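Local coordinates for arginine decarboxylase, A207R protein (Paramecium bursaria Chlorella virus 1, PDB 2NVA) that catalyses the pyridoxal 5'-phosphate-dependent decarboxylation of arginine to agmatine, using a TIM-barrel fold like that of eukaryotic ornithine decarboxylases, at residues D67-S70 with S71-K75; D52-L55 with L56-C60. One frame throughout, in Å; residues are numbered along the deposited sequence.

Interaction 1 (D67-S70 with S71-K75). With PL2 ((4-{[(4-{[amino(imino)methyl]amino}butyl)amino]methyl}-5-hydroxy-6-methylpyridin-3-yl)methyl dihydrogen phosphate), chain I.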
loop_
_atom_site.group_PDB
_atom_site.type_symbol
_atom_site.label_atom_id
_atom_site.label_comp_id
_atom_site.label_asym_id
_atom_site.label_seq_id
_atom_site.Cartn_x
_atom_site.Cartn_y
_atom_site.Cartn_z
ATOM N N ASP A 67 0.464 -17.912 14.043
ATOM C CA ASP A 67 1.381 -16.822 14.355
ATOM C C ASP A 67 0.612 -15.531 14.124
ATOM O O ASP A 67 0.269 -15.200 12.983
ATOM C CB ASP A 67 2.632 -16.912 13.456
ATOM C CG ASP A 67 3.323 -15.581 13.248
ATOM O OD1 ASP A 67 4.036 -15.440 12.229
ATOM O OD2 ASP A 67 3.148 -14.642 14.074
ATOM N N CYS A 68 0.317 -14.815 15.209
ATOM C CA CYS A 68 -0.402 -13.550 15.110
ATOM C C CYS A 68 0.523 -12.386 15.406
ATOM O O CYS A 68 1.348 -12.470 16.308
ATOM C CB CYS A 68 -1.578 -13.520 16.082
ATOM S SG CYS A 68 -2.898 -14.703 15.687
ATOM N N ALA A 69 0.360 -11.293 14.667
ATOM C CA ALA A 69 1.267 -10.146 14.744
ATOM C C ALA A 69 0.720 -8.996 15.577
ATOM O O ALA A 69 1.460 -8.068 15.909
ATOM C CB ALA A 69 1.595 -9.646 13.328
ATOM N N SER A 70 -0.573 -9.054 15.895
ATOM C CA SER A 70 -1.260 -7.947 16.555
ATOM C C SER A 70 -2.499 -8.457 17.284
ATOM O O SER A 70 -2.909 -9.612 17.084
ATOM C CB SER A 70 -1.668 -6.899 15.510
ATOM O OG SER A 70 -2.535 -7.468 14.536
ATOM N N SER A 71 -3.114 -7.598 18.093
ATOM C CA SER A 71 -4.377 -7.950 18.752
ATOM C C SER A 71 -5.501 -8.204 17.747
ATOM O O SER A 71 -6.341 -9.067 17.961
ATOM C CB SER A 71 -4.801 -6.864 19.745
ATOM O OG SER A 71 -4.981 -5.619 19.087
ATOM N N SER A 72 -5.512 -7.454 16.646
ATOM C CA SER A 72 -6.514 -7.664 15.589
ATOM C C SER A 72 -6.451 -9.077 14.995
ATOM O O SER A 72 -7.482 -9.696 14.755
ATOM C CB SER A 72 -6.367 -6.622 14.482
ATOM O OG SER A 72 -7.301 -6.882 13.436
ATOM N N GLU A 73 -5.237 -9.584 14.770
ATOM C CA GLU A 73 -5.068 -10.940 14.242
ATOM C C GLU A 73 -5.427 -12.003 15.278
ATOM O O GLU A 73 -6.006 -13.035 14.940
ATOM C CB GLU A 73 -3.640 -11.147 13.726
ATOM C CG GLU A 73 -3.355 -10.298 12.497
ATOM C CD GLU A 73 -2.046 -10.647 11.794
ATOM O OE1 GLU A 73 -1.882 -10.204 10.637
ATOM O OE2 GLU A 73 -1.197 -11.361 12.383
ATOM N N ILE A 74 -5.079 -11.745 16.535
ATOM C CA ILE A 74 -5.490 -12.628 17.629
ATOM C C ILE A 74 -7.026 -12.755 17.634
ATOM O O ILE A 74 -7.571 -13.865 17.657
ATOM C CB ILE A 74 -4.959 -12.126 19.000
ATOM C CG1 ILE A 74 -3.438 -12.302 19.071
ATOM C CG2 ILE A 74 -5.618 -12.891 20.154
ATOM C CD1 ILE A 74 -2.765 -11.489 20.202
ATOM N N LYS A 75 -7.713 -11.612 17.599
ATOM C CA LYS A 75 -9.189 -11.593 17.560
ATOM C C LYS A 75 -9.754 -12.409 16.393
ATOM O O LYS A 75 -10.730 -13.150 16.570
ATOM C CB LYS A 75 -9.694 -10.147 17.459
ATOM C CG LYS A 75 -9.463 -9.331 18.717
ATOM C CD LYS A 75 -9.877 -7.860 18.524
ATOM C CE LYS A 75 -9.341 -7.019 19.705
ATOM N NZ LYS A 75 -10.003 -5.668 19.750
HETATM N N1 PL2 I . 6.819 -15.073 10.895
HETATM C C2 PL2 I . 7.167 -13.790 11.086
HETATM C C2A PL2 I . 7.507 -13.283 12.501
HETATM C C3 PL2 I . 7.214 -12.936 9.975
HETATM O O3 PL2 I . 7.586 -11.647 10.192
HETATM C C4 PL2 I . 6.913 -13.394 8.677
HETATM C C4A PL2 I . 6.941 -12.475 7.419
HETATM C C5 PL2 I . 6.561 -14.753 8.560
HETATM C C6 PL2 I . 6.521 -15.559 9.684
HETATM P P PL2 I . 6.695 -16.162 4.914
HETATM N N PL2 I . 7.885 -11.343 7.561
HETATM C CA PL2 I . 7.373 -10.132 6.904
HETATM C CG PL2 I . 6.647 -9.091 4.713
HETATM O OP2 PL2 I . 7.771 -15.808 3.778
HETATM O OP3 PL2 I . 5.247 -15.708 4.325
HETATM O OP1 PL2 I . 6.731 -17.608 5.283
HETATM O OP4 PL2 I . 7.079 -15.167 6.120
HETATM C C5M PL2 I . 6.216 -15.360 7.185
HETATM C CB PL2 I . 7.078 -10.384 5.410
HETATM C CD PL2 I . 6.385 -9.331 3.207
HETATM N NE PL2 I . 5.882 -8.049 2.665
HETATM C CZ PL2 I . 5.272 -7.876 1.483
HETATM N NH2 PL2 I . 4.854 -6.635 1.135
HETATM N NH1 PL2 I . 5.082 -8.907 0.655
HETATM O O HOH W 1 0.541 -13.164 11.385
#
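Glu73, in the first turn of helix 71-80, turns its carboxylate back past the start of its own helix to take the amide of Ala69, the residue before the N-cap. The bond from Ala69 N to Glu73 OE2 is short, 2.8 Å, and reaches the oxygen on its anti side, 35° out of the carboxylate plane. With chi1 at -67°, CG lies beside the backbone N of Glu73, and the extended chain beyond it runs back to Ala69. OE2 has a second donor: a water gives one hydrogen to it at 2.7 Å and another to the carbonyl oxygen of Asp67 at 2.6 Å, so the water bridges the Asp67 backbone to the helix. Because the amide taken is that of Ala69 and not that of Ser70, this is no capping box. Ser70 is nevertheless the N-cap, its OG accepting a weak bond from Glu73 N at 3.4 Å and also hydrogen-bonding to Asn362 O of the second subunit. The carbonyl of Ser70 takes the amide of Ile74 in the first i to i+4 bond of the helix, while Ile74 CG1 comes within 3.4 Å of Ser70 O, obliquely to the carbonyl plane, and touches Cys68 CB at 3.7 Å. Phe89 and Phe101 pack on the same isoleucine. On the strand side, Asp67 OD1 stands 3.1 Å from N1 of the agmatine-pyridoxal adduct PL2 and forms a salt bridge with Lys48. A capped strand-to-helix turn of this kind, with a ligand-contacting residue late in strand 65-68, belongs to the active-site mouth of a TIM barrel.

Interaction 2 (D52-L55 with L56-C60); sequences DEVL and LKTMC
Helix 53-61 of the TIM-barrel domain begins here, with Asp52 as its N-cap, and its first i to i+4 bond runs from Leu56 N to Asp52 O at 3.0 Å. The side chain of Asp52 folds over the same turn: OD1 accepts from Leu55 N at 3.0 Å through its anti lone pair. Tyr261 also bonds to OD1 and Tyr371 to OD2, so both carboxylate oxygens are occupied and the cap is tied to residues distant in sequence. Two residues after the cap, the carbonyl oxygen of Val54 receives two donors from a residue one turn further along, Thr58 N at 2.9 Å and Thr58 OG1 at 2.7 Å. They approach from opposite faces of the carbonyl plane, the hydroxyl tilted 35° from it. With chi1 at -58°, OG1 is anti to the carbonyl carbon of Thr58, which turns the hydroxyl back along the helix onto that oxygen. On the inner face, Leu55 and Met59 run alongside each other in a common direction, and Leu55 CD1 meets Met59 CE at 3.8 Å. The methionine chain kinks at its second torsion (-59°), which brings its methyl back to the leucine, while its CG sits 3.2 Å from Leu55 O. Tyr45 of strand 41-46 packs against this pair and against Leu56, and Ile80 of helix 71-80 is touched by Leu56, Lys57 and Glu53. Chemically, the hydroxyl of Thr58, a buried residue, is satisfied within its own helix, and the negative charge of Asp52 at the amino end would probably be stabilised by the helix dipole and the amide it caps.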
loop_
_atom_site.group_PDB
_atom_site.type_symbol
_atom_site.label_atom_id
_atom_site.label_comp_id
_atom_site.label_asym_id
_atom_site.label_seq_id
_atom_site.Cartn_x
_atom_site.Cartn_y
_atom_site.Cartn_z
ATOM N N ASP A 52 -7.881 -14.464 5.059
ATOM C CA ASP A 52 -9.153 -14.959 4.556
ATOM C C ASP A 52 -9.775 -15.918 5.576
ATOM O O ASP A 52 -9.142 -16.882 6.001
ATOM C CB ASP A 52 -8.917 -15.657 3.210
ATOM C CG ASP A 52 -10.178 -16.272 2.644
ATOM O OD1 ASP A 52 -10.409 -17.472 2.895
ATOM O OD2 ASP A 52 -10.938 -15.549 1.964
ATOM N N GLU A 53 -11.019 -15.655 5.967
ATOM C CA GLU A 53 -11.612 -16.432 7.057
ATOM C C GLU A 53 -11.841 -17.917 6.754
ATOM O O GLU A 53 -11.821 -18.745 7.681
ATOM C CB GLU A 53 -12.845 -15.754 7.655
ATOM C CG GLU A 53 -14.069 -15.728 6.795
ATOM C CD GLU A 53 -15.239 -15.027 7.506
ATOM O OE1 GLU A 53 -16.349 -15.592 7.545
ATOM O OE2 GLU A 53 -15.029 -13.898 8.031
ATOM N N VAL A 54 -12.039 -18.251 5.481
ATOM C CA VAL A 54 -12.153 -19.665 5.083
ATOM C C VAL A 54 -10.796 -20.363 5.178
ATOM O O VAL A 54 -10.714 -21.517 5.610
ATOM C CB VAL A 54 -12.775 -19.801 3.667
ATOM C CG1 VAL A 54 -12.668 -21.229 3.145
ATOM C CG2 VAL A 54 -14.237 -19.364 3.703
ATOM N N LEU A 55 -9.738 -19.655 4.781
ATOM C CA LEU A 55 -8.379 -20.177 4.907
ATOM C C LEU A 55 -8.051 -20.467 6.375
ATOM O O LEU A 55 -7.514 -21.529 6.691
ATOM C CB LEU A 55 -7.357 -19.179 4.343
ATOM C CG LEU A 55 -5.875 -19.566 4.391
ATOM C CD1 LEU A 55 -5.607 -20.854 3.616
ATOM C CD2 LEU A 55 -4.995 -18.432 3.871
ATOM N N LEU A 56 -8.387 -19.524 7.251
ATOM C CA LEU A 56 -8.084 -19.671 8.667
ATOM C C LEU A 56 -8.877 -20.831 9.272
ATOM O O LEU A 56 -8.341 -21.590 10.076
ATOM C CB LEU A 56 -8.365 -18.374 9.424
ATOM C CG LEU A 56 -7.559 -17.129 9.044
ATOM C CD1 LEU A 56 -8.009 -15.940 9.900
ATOM C CD2 LEU A 56 -6.047 -17.345 9.174
ATOM N N LYS A 57 -10.143 -20.966 8.883
ATOM C CA LYS A 57 -10.958 -22.095 9.363
ATOM C C LYS A 57 -10.397 -23.431 8.873
ATOM O O LYS A 57 -10.402 -24.425 9.607
ATOM C CB LYS A 57 -12.432 -21.920 8.967
ATOM C CG LYS A 57 -13.379 -23.068 9.377
ATOM C CD LYS A 57 -13.343 -23.333 10.884
ATOM C CE LYS A 57 -14.481 -24.279 11.291
ATOM N NZ LYS A 57 -14.272 -24.857 12.676
ATOM N N THR A 58 -9.925 -23.450 7.631
ATOM C CA THR A 58 -9.314 -24.643 7.050
ATOM C C THR A 58 -8.064 -25.065 7.822
ATOM O O THR A 58 -7.871 -26.249 8.102
ATOM C CB THR A 58 -8.965 -24.414 5.572
ATOM O OG1 THR A 58 -10.159 -24.065 4.856
ATOM C CG2 THR A 58 -8.362 -25.668 4.951
ATOM N N MET A 59 -7.228 -24.081 8.150
ATOM C CA MET A 59 -6.053 -24.259 9.011
ATOM C C MET A 59 -6.481 -24.852 10.359
ATOM O O MET A 59 -5.933 -25.858 10.821
ATOM C CB MET A 59 -5.369 -22.898 9.295
ATOM C CG MET A 59 -4.657 -22.155 8.107
ATOM S SD MET A 59 -3.337 -23.161 7.374
ATOM C CE MET A 59 -2.931 -22.044 6.053
ATOM N N CYS A 60 -7.460 -24.200 10.983
ATOM C CA CYS A 60 -7.939 -24.578 12.312
ATOM C C CYS A 60 -8.340 -26.058 12.351
ATOM O O CYS A 60 -7.909 -26.805 13.239
ATOM C CB CYS A 60 -9.129 -23.702 12.702
ATOM S SG CYS A 60 -10.011 -24.235 14.192
#

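Overall arrangement
The two interactions lie in series along the barrel, helix 53-61 leading directly into strand 65-68, and interaction 2 ends before interaction 1 begins. Their centres are 14 Å apart and their nearest atoms about 6 Å, without touching. Tyr45 of strand 41-46 links them: its backbone bonds to Asp67, while the side chains of Leu55, Leu56 and Met59 rest on it. Helix 71-80, opened by interaction 1, also supplies Ile80 to the flank of helix 53-61. Only interaction 1 touches PL2, through Asp67; the side chain of Met59 in interaction 2 stays about 10 Å from the ligand.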